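Local coordinates for Proline/betaine transporter, RALF (Rickettsia prowazekii str. Madrid E, PDB 4D7R), which probably acts as a guanine-nucleotide exchange factor, here as an engineered chimera joining the Sec7 domain of Rickettsia RalF to the capping domain of Legionella RalF, at residues A[139-144]-A[153-158]; A[51-56]-A[91-96]. All blocks are in the same frame, centred on the assembly; numbering follows the deposited sequence.

Interaction 1: A[139-144]-A[153-158]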
loop_
_atom_site.group_PDB
_atom_site.type_symbol
_atom_site.label_atom_id
_atom_site.label_comp_id
_atom_site.label_asym_id
_atom_site.label_seq_id
_atom_site.Cartn_x
_atom_site.Cartn_y
_atom_site.Cartn_z
ATOM N N PHE A 139 3.452 11.104 7.440
ATOM C CA PHE A 139 4.642 11.357 8.246
ATOM C C PHE A 139 5.169 12.772 7.964
ATOM O O PHE A 139 5.352 13.553 8.901
ATOM C CB PHE A 139 5.753 10.313 7.986
ATOM C CG PHE A 139 7.056 10.809 8.570
ATOM C CD1 PHE A 139 7.278 10.776 9.943
ATOM C CD2 PHE A 139 7.998 11.440 7.766
ATOM C CE1 PHE A 139 8.431 11.356 10.502
ATOM C CE2 PHE A 139 9.140 12.040 8.323
ATOM C CZ PHE A 139 9.362 11.972 9.683
ATOM N N GLY A 140 5.452 13.057 6.689
ATOM C CA GLY A 140 6.009 14.353 6.276
ATOM C C GLY A 140 5.209 15.551 6.750
ATOM O O GLY A 140 5.749 16.469 7.375
ATOM N N THR A 141 3.902 15.546 6.479
ATOM C CA THR A 141 3.022 16.615 6.915
ATOM C C THR A 141 3.105 16.878 8.430
ATOM O O THR A 141 3.234 18.036 8.853
ATOM C CB THR A 141 1.601 16.349 6.394
ATOM O OG1 THR A 141 1.655 16.377 4.966
ATOM C CG2 THR A 141 0.581 17.397 6.896
ATOM N N HIS A 142 3.019 15.813 9.243
ATOM C CA HIS A 142 3.042 15.985 10.696
ATOM C C HIS A 142 4.413 16.426 11.224
ATOM O O HIS A 142 4.471 17.268 12.143
ATOM C CB HIS A 142 2.527 14.726 11.425
ATOM C CG HIS A 142 2.533 14.852 12.929
ATOM N ND1 HIS A 142 1.753 15.802 13.583
ATOM C CD2 HIS A 142 3.232 14.153 13.855
ATOM C CE1 HIS A 142 1.991 15.636 14.875
ATOM N NE2 HIS A 142 2.901 14.682 15.090
ATOM N N TYR A 143 5.507 15.900 10.620
ATOM C CA TYR A 143 6.844 16.286 11.049
ATOM C C TYR A 143 7.071 17.781 10.791
ATOM O O TYR A 143 7.565 18.482 11.661
ATOM C CB TYR A 143 7.951 15.409 10.423
ATOM C CG TYR A 143 9.312 15.851 10.919
ATOM C CD1 TYR A 143 10.008 16.879 10.283
ATOM C CD2 TYR A 143 9.839 15.346 12.108
ATOM C CE1 TYR A 143 11.201 17.372 10.800
ATOM C CE2 TYR A 143 11.070 15.783 12.595
ATOM C CZ TYR A 143 11.733 16.818 11.951
ATOM O OH TYR A 143 12.936 17.290 12.406
ATOM N N TYR A 144 6.638 18.262 9.632
ATOM C CA TYR A 144 6.711 19.661 9.238
ATOM C C TYR A 144 5.895 20.503 10.213
ATOM O O TYR A 144 6.419 21.459 10.799
ATOM C CB TYR A 144 6.206 19.853 7.794
ATOM C CG TYR A 144 5.956 21.305 7.431
ATOM C CD1 TYR A 144 6.998 22.231 7.410
ATOM C CD2 TYR A 144 4.668 21.768 7.178
ATOM C CE1 TYR A 144 6.764 23.580 7.148
ATOM C CE2 TYR A 144 4.426 23.115 6.890
ATOM C CZ TYR A 144 5.480 24.011 6.863
ATOM O OH TYR A 144 5.256 25.325 6.541
ATOM N N ASN A 153 10.579 23.743 5.068
ATOM C CA ASN A 153 9.732 24.898 4.789
ATOM C C ASN A 153 8.294 24.661 4.355
ATOM O O ASN A 153 7.532 25.628 4.306
ATOM C CB ASN A 153 10.438 25.834 3.820
ATOM C CG ASN A 153 11.705 26.451 4.343
ATOM O OD1 ASN A 153 11.888 26.647 5.544
ATOM N ND2 ASN A 153 12.609 26.772 3.434
ATOM N N SER A 154 7.925 23.415 3.985
ATOM C CA SER A 154 6.561 23.086 3.553
ATOM C C SER A 154 6.296 21.598 3.699
ATOM O O SER A 154 7.248 20.812 3.852
ATOM C CB SER A 154 6.319 23.503 2.096
ATOM O OG SER A 154 6.966 22.618 1.188
ATOM N N LYS A 155 5.006 21.200 3.656
ATOM C CA LYS A 155 4.629 19.783 3.719
ATOM C C LYS A 155 5.154 19.037 2.466
ATOM O O LYS A 155 5.579 17.888 2.578
ATOM C CB LYS A 155 3.106 19.599 3.935
ATOM C CG LYS A 155 2.217 19.954 2.751
ATOM C CD LYS A 155 0.741 19.756 3.061
ATOM C CE LYS A 155 -0.146 20.122 1.894
ATOM N NZ LYS A 155 0.025 19.196 0.743
ATOM N N ASP A 156 5.183 19.722 1.300
ATOM C CA ASP A 156 5.706 19.163 0.041
ATOM C C ASP A 156 7.200 18.859 0.183
ATOM O O ASP A 156 7.613 17.777 -0.187
ATOM C CB ASP A 156 5.476 20.120 -1.129
ATOM C CG ASP A 156 4.065 20.154 -1.700
ATOM O OD1 ASP A 156 3.097 19.999 -0.917
ATOM O OD2 ASP A 156 3.924 20.399 -2.922
ATOM N N ALA A 157 7.983 19.785 0.787
ATOM C CA ALA A 157 9.423 19.607 1.039
ATOM C C ALA A 157 9.619 18.410 1.979
ATOM O O ALA A 157 10.523 17.605 1.753
ATOM C CB ALA A 157 10.004 20.867 1.669
ATOM N N ALA A 158 8.760 18.263 3.006
ATOM C CA ALA A 158 8.862 17.125 3.946
ATOM C C ALA A 158 8.661 15.784 3.223
ATOM O O ALA A 158 9.394 14.814 3.457
ATOM C CB ALA A 158 7.848 17.284 5.070
HETATM O O HOH W 1 3.636 16.086 3.047
HETATM O O HOH W 2 4.654 26.282 3.897
#
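Gly140 meets Ala158 where helices 129-146 and 155-173 of the Rickettsia Sec7 domain come close; the CA atoms of Gly140 and Ala158 lie 4.6 Å apart. The methyl of Ala158 presses on the Gly140 carbonyl, CB to O 3.2 Å, while that oxygen also accepts the helical bond from Tyr144 N. The next residue, Thr141, lies alongside Lys155, both side chains pointing the same way. OG1 of Thr141 touches Lys155 CB and shares a water with Lys155 O, which accepts from that water at 2.7 Å. Tyr144 carries most of the contact. With CG anti to the backbone N (chi1 167°), its ring reaches across the start of helix 155-173 and lays one face on the backbone there: Ser154 C sits 3.6 Å above the ring centre and Lys155 N nearer the rim. Its CB also packs against Ala158 CB. The phenol OH bonds to Asn149 in the connecting loop, and a second water links it to Asn153 O. On that same face of the ring, Ser154 is the N-cap of helix 155-173, its OG accepting from Ala157 N at 3.0 Å. Turned elsewhere, Phe139 packs on helix 112-121 and His142 on helix 92-103, placing helix 129-146 among three helices.

Interaction 2: A[51-56]-A[91-96]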
loop_
_atom_site.group_PDB
_atom_site.type_symbol
_atom_site.label_atom_id
_atom_site.label_comp_id
_atom_site.label_asym_id
_atom_site.label_seq_id
_atom_site.Cartn_x
_atom_site.Cartn_y
_atom_site.Cartn_z
ATOM N N ARG A 51 -16.585 -2.774 16.912
ATOM C CA ARG A 51 -16.718 -2.652 18.362
ATOM C C ARG A 51 -16.329 -1.271 18.860
ATOM O O ARG A 51 -16.981 -0.784 19.775
ATOM C CB ARG A 51 -15.968 -3.760 19.121
ATOM C CG ARG A 51 -16.151 -3.758 20.661
ATOM C CD ARG A 51 -17.604 -3.712 21.163
ATOM N NE ARG A 51 -17.645 -3.434 22.604
ATOM C CZ ARG A 51 -18.455 -2.561 23.204
ATOM N NH1 ARG A 51 -19.335 -1.863 22.497
ATOM N NH2 ARG A 51 -18.398 -2.388 24.516
ATOM N N ILE A 52 -15.287 -0.629 18.263
ATOM C CA ILE A 52 -14.878 0.736 18.630
ATOM C C ILE A 52 -16.020 1.676 18.238
ATOM O O ILE A 52 -16.362 2.582 19.005
ATOM C CB ILE A 52 -13.518 1.191 17.981
ATOM C CG1 ILE A 52 -12.341 0.295 18.410
ATOM C CG2 ILE A 52 -13.242 2.667 18.310
ATOM C CD1 ILE A 52 -11.041 0.456 17.591
ATOM N N LYS A 53 -16.608 1.457 17.037
ATOM C CA LYS A 53 -17.757 2.224 16.538
ATOM C C LYS A 53 -18.908 2.044 17.529
ATOM O O LYS A 53 -19.437 3.032 18.031
ATOM C CB LYS A 53 -18.197 1.739 15.139
ATOM C CG LYS A 53 -17.280 2.199 14.005
ATOM C CD LYS A 53 -17.648 1.570 12.666
ATOM C CE LYS A 53 -16.843 2.171 11.535
ATOM N NZ LYS A 53 -17.324 3.542 11.182
ATOM N N LYS A 54 -19.231 0.770 17.867
ATOM C CA LYS A 54 -20.289 0.401 18.825
ATOM C C LYS A 54 -20.080 1.064 20.197
ATOM O O LYS A 54 -21.007 1.686 20.707
ATOM C CB LYS A 54 -20.381 -1.134 18.964
ATOM C CG LYS A 54 -21.554 -1.619 19.825
ATOM C CD LYS A 54 -21.440 -3.109 20.158
ATOM C CE LYS A 54 -22.487 -3.592 21.140
ATOM N NZ LYS A 54 -22.307 -3.024 22.504
ATOM N N TRP A 55 -18.902 0.955 20.789
ATOM C CA TRP A 55 -18.596 1.582 22.068
ATOM C C TRP A 55 -18.620 3.056 22.031
ATOM O O TRP A 55 -19.103 3.627 22.931
ATOM C CB TRP A 55 -17.273 1.112 22.588
ATOM C CG TRP A 55 -16.772 1.589 23.970
ATOM C CD1 TRP A 55 -16.894 0.929 25.174
ATOM C CD2 TRP A 55 -16.043 2.769 24.259
ATOM N NE1 TRP A 55 -16.299 1.622 26.155
ATOM C CE2 TRP A 55 -15.769 2.762 25.631
ATOM C CE3 TRP A 55 -15.579 3.818 23.499
ATOM C CZ2 TRP A 55 -15.064 3.774 26.241
ATOM C CZ3 TRP A 55 -14.896 4.808 24.118
ATOM C CH2 TRP A 55 -14.645 4.780 25.462
ATOM N N CYS A 56 -18.039 3.683 20.998
ATOM C CA CYS A 56 -18.077 5.146 20.861
ATOM C C CYS A 56 -19.532 5.666 20.739
ATOM O O CYS A 56 -19.841 6.713 21.279
ATOM C CB CYS A 56 -17.203 5.618 19.707
ATOM S SG CYS A 56 -15.421 5.427 20.004
ATOM N N GLY A 91 -9.897 5.107 2.355
ATOM C CA GLY A 91 -11.239 5.092 2.912
ATOM C C GLY A 91 -11.459 6.375 3.666
ATOM O O GLY A 91 -10.498 7.015 4.107
ATOM N N VAL A 92 -12.725 6.781 3.797
ATOM C CA VAL A 92 -13.071 8.017 4.496
ATOM C C VAL A 92 -12.648 7.926 5.972
ATOM O O VAL A 92 -12.011 8.851 6.468
ATOM C CB VAL A 92 -14.583 8.334 4.321
ATOM C CG1 VAL A 92 -15.011 9.479 5.216
ATOM C CG2 VAL A 92 -14.907 8.647 2.857
ATOM N N ASP A 93 -12.977 6.799 6.646
ATOM C CA ASP A 93 -12.622 6.523 8.045
ATOM C C ASP A 93 -11.089 6.414 8.162
ATOM O O ASP A 93 -10.473 7.095 8.986
ATOM C CB ASP A 93 -13.246 5.196 8.502
ATOM C CG ASP A 93 -14.712 5.236 8.912
ATOM O OD1 ASP A 93 -15.291 6.348 8.956
ATOM O OD2 ASP A 93 -15.276 4.152 9.208
ATOM N N ASN A 94 -10.488 5.577 7.289
ATOM C CA ASN A 94 -9.051 5.303 7.246
ATOM C C ASN A 94 -8.214 6.569 7.195
ATOM O O ASN A 94 -7.274 6.720 7.979
ATOM C CB ASN A 94 -8.740 4.402 6.063
ATOM C CG ASN A 94 -9.593 3.155 5.985
ATOM O OD1 ASN A 94 -10.795 3.210 5.689
ATOM N ND2 ASN A 94 -9.013 2.015 6.273
ATOM N N GLN A 95 -8.579 7.501 6.297
ATOM C CA GLN A 95 -7.874 8.765 6.103
ATOM C C GLN A 95 -7.918 9.606 7.380
ATOM O O GLN A 95 -6.907 10.209 7.755
ATOM C CB GLN A 95 -8.492 9.513 4.920
ATOM C CG GLN A 95 -7.796 10.805 4.529
ATOM C CD GLN A 95 -8.527 11.494 3.393
ATOM O OE1 GLN A 95 -8.941 10.872 2.400
ATOM N NE2 GLN A 95 -8.697 12.799 3.511
ATOM N N LYS A 96 -9.099 9.663 8.046
ATOM C CA LYS A 96 -9.221 10.407 9.306
ATOM C C LYS A 96 -8.424 9.774 10.439
ATOM O O LYS A 96 -7.799 10.495 11.226
ATOM C CB LYS A 96 -10.692 10.580 9.719
ATOM C CG LYS A 96 -11.479 11.536 8.839
ATOM C CD LYS A 96 -12.986 11.425 9.131
ATOM C CE LYS A 96 -13.771 12.503 8.436
ATOM N NZ LYS A 96 -13.804 12.292 6.968
#
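A surface salt bridge between two helices of the all-helical Sec7 domain, in the Rickettsia part of the chimera, links Lys53 on helix 45-58 to Asp93 in the first turn of helix 92-103. The backbones stay well apart, with the CA atoms of Lys53 and Asp93 separated by 10.8 Å, and the gap is spanned by side chains alone. Lys53 supplies most of the reach. Its CG lies anti to the carbonyl carbon, and the chain then runs extended through chi2 and chi3 before bending at its last torsion (chi4 -75°), which turns the ammonium group to the carboxylate. Asp93 comes from the opposite direction. NZ of Lys53 donates to Asp93 OD2 at 2.9 Å, meeting the oxygen on its syn side, 25° out of the carboxylate plane. The grip is one-sided: Asp93 OD1 stays 4.1 Å from Lys53 NZ, too far for a forked bridge. CE of Lys53 follows its nitrogen in, 3.4 Å from Asp93 OD2. The carboxylate lies close to the N-terminal end of its own helix, where the helix dipole would probably favour its negative charge. The two segments bury just 64 Å² between them, so the link is electrostatic rather than a packed interface. Phe63, at the start of helix 63-73, touches both partners: its ring makes a cation-pi contact with Lys53, and the side chain of Asp93 packs on it. Ile52 and Lys96 rest on the same helix, which thus mediates between helices 45-58 and 92-103, while helix 31-43 packs against Arg51, Ile52 and Trp55.

Overall arrangement
Both contacts lie in the Sec7 part of the chimera and follow one another along the chain, neither nesting nor crossing. From the N terminus, interaction 2 closes first: the chain leaves helix 45-58, runs through helices 63-73 and 80-88, and returns at the start of helix 92-103, a loop of 34 residues between the segments. Helix 112-121 follows, and interaction 1 then closes a far shorter loop of eight residues, joining the consecutive helices 129-146 and 155-173. The centres of the two interactions are 26 Å apart and their nearest atoms about 10 Å, without touching. Helix 92-103 connects the two regions: it carries Asp93 near its start, and near its end Thr102 and Lys103 meet His142.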